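Peptidoglycan recognition protein-LC isoform LCx (Drosophila melanogaster, PDB 2F2L) probably senses bacterial peptidoglycan, its extracellular amidase-like domain binding an anhydro-muropeptide that carries meso-diaminopimelic acid. Local coordinates at residues E152-K155 with I156-K159. Sequence-based numbering, arbitrary orientation.
Sequences ELYK and IIKK
Along helix 151-157, the last helix of the chain, and the residues that follow it, Tyr154 meets Lys158 and Leu153 meets Ile157, each pair one turn apart. Lys158 CG lies over one face of the phenol ring, 4.0 Å from the centroid of the Tyr154 ring, 20° off the normal and displaced toward the rim, a CH-pi contact. The next carbon, CD of Lys158, comes to 3.5 Å from CE2 of Tyr154. With chi1 at -172°, CG of Tyr154 sits beside the carbonyl carbon, which turns the ring toward the next turn, where Lys158 follows. Ile157 meets the same ring obliquely, its CD1 4.1 Å from Tyr154 CD1, the two side chains crossing at about a right angle. On the buried side CG2 of Ile157 packs on CD1 of Leu153 at 3.8 Å, and both residues rest on Ile30 of strand 25-32. Ile157 sends CG1 between its backbone N and carbonyl carbon (chi1 74°), which sets that branch against the carbonyl O of Tyr154. Beneath the side chains the amides of Ile157 and Lys158 bond to the carbonyls of Leu153 and Tyr154, whereas Ile156 N divides itself between two weak bonds, to Glu152 O and Leu153 O. Lys155 NZ and OE2 of Glu152, 3.2 Å apart, form a salt bridge whose hydrogen bond is weak, and Glu152 OE1 has a long, weak ion pair with Lys109. With Leu153 and Ile157 on strand 25-32 and Lys155 and Lys158 exposed, this is an amphipathic C-terminal helix packed on the central mixed sheet of an amidase-like peptidoglycan-recognition domain.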
loop_
_atom_site.group_PDB
_atom_site.type_symbol
_atom_site.label_atom_id
_atom_site.label_comp_id
_atom_site.label_asym_id
_atom_site.label_seq_id
_atom_site.Cartn_x
_atom_site.Cartn_y
_atom_site.Cartn_z
ATOM N N GLU B 152 -14.799 9.712 -3.760
ATOM C CA GLU B 152 -15.691 9.554 -4.922
ATOM C C GLU B 152 -16.588 8.346 -4.758
ATOM O O GLU B 152 -17.740 8.380 -5.172
ATOM C CB GLU B 152 -14.922 9.473 -6.251
ATOM C CG GLU B 152 -14.275 10.770 -6.681
ATOM C CD GLU B 152 -15.272 11.936 -6.765
ATOM O OE1 GLU B 152 -16.342 11.784 -7.395
ATOM O OE2 GLU B 152 -14.982 13.014 -6.196
ATOM N N LEU B 153 -16.064 7.276 -4.164
ATOM C CA LEU B 153 -16.897 6.112 -3.885
ATOM C C LEU B 153 -17.870 6.414 -2.737
ATOM O O LEU B 153 -19.054 6.062 -2.798
ATOM C CB LEU B 153 -16.038 4.889 -3.584
ATOM C CG LEU B 153 -16.757 3.609 -3.174
ATOM C CD1 LEU B 153 -17.951 3.321 -4.031
ATOM C CD2 LEU B 153 -15.764 2.446 -3.210
ATOM N N TYR B 154 -17.387 7.096 -1.709
ATOM C CA TYR B 154 -18.252 7.475 -0.588
ATOM C C TYR B 154 -19.402 8.369 -1.026
ATOM O O TYR B 154 -20.536 8.179 -0.589
ATOM C CB TYR B 154 -17.466 8.174 0.509
ATOM C CG TYR B 154 -18.262 8.424 1.762
ATOM C CD1 TYR B 154 -18.729 7.376 2.526
ATOM C CD2 TYR B 154 -18.528 9.715 2.198
ATOM C CE1 TYR B 154 -19.451 7.602 3.697
ATOM C CE2 TYR B 154 -19.236 9.951 3.360
ATOM C CZ TYR B 154 -19.697 8.893 4.103
ATOM O OH TYR B 154 -20.398 9.125 5.254
ATOM N N LYS B 155 -19.123 9.353 -1.872
ATOM C CA LYS B 155 -20.187 10.227 -2.361
ATOM C C LYS B 155 -21.273 9.421 -3.100
ATOM O O LYS B 155 -22.453 9.756 -3.022
ATOM C CB LYS B 155 -19.639 11.347 -3.251
ATOM C CG LYS B 155 -18.961 12.452 -2.485
ATOM C CD LYS B 155 -18.761 13.708 -3.341
ATOM C CE LYS B 155 -17.584 13.600 -4.282
ATOM N NZ LYS B 155 -17.319 14.900 -4.977
ATOM N N ILE B 156 -20.870 8.354 -3.788
ATOM C CA ILE B 156 -21.829 7.505 -4.502
ATOM C C ILE B 156 -22.707 6.696 -3.527
ATOM O O ILE B 156 -23.933 6.727 -3.621
ATOM C CB ILE B 156 -21.111 6.594 -5.532
ATOM C CG1 ILE B 156 -20.570 7.453 -6.689
ATOM C CG2 ILE B 156 -22.052 5.530 -6.077
ATOM C CD1 ILE B 156 -19.655 6.711 -7.635
ATOM N N ILE B 157 -22.087 5.991 -2.584
ATOM C CA ILE B 157 -22.842 5.120 -1.684
ATOM C C ILE B 157 -23.716 5.911 -0.682
ATOM O O ILE B 157 -24.713 5.380 -0.206
ATOM C CB ILE B 157 -21.943 4.102 -0.911
ATOM C CG1 ILE B 157 -21.146 4.799 0.188
ATOM C CG2 ILE B 157 -21.044 3.311 -1.873
ATOM C CD1 ILE B 157 -20.228 3.876 0.951
ATOM N N LYS B 158 -23.338 7.153 -0.365
ATOM C CA LYS B 158 -24.186 8.042 0.442
ATOM C C LYS B 158 -25.578 8.253 -0.158
ATOM O O LYS B 158 -26.486 8.622 0.560
ATOM C CB LYS B 158 -23.548 9.423 0.634
ATOM C CG LYS B 158 -22.738 9.563 1.893
ATOM C CD LYS B 158 -22.316 11.020 2.145
ATOM C CE LYS B 158 -23.494 11.874 2.586
ATOM N NZ LYS B 158 -23.069 13.046 3.405
ATOM N N LYS B 159 -25.729 8.058 -1.466
ATOM C CA LYS B 159 -27.025 8.203 -2.144
ATOM C C LYS B 159 -27.772 6.886 -2.343
ATOM O O LYS B 159 -28.848 6.878 -2.948
ATOM C CB LYS B 159 -26.835 8.863 -3.500
ATOM C CG LYS B 159 -26.313 10.278 -3.425
ATOM C CD LYS B 159 -25.703 10.663 -4.747
ATOM C CE LYS B 159 -25.364 12.138 -4.826
ATOM N NZ LYS B 159 -24.134 12.317 -5.638
#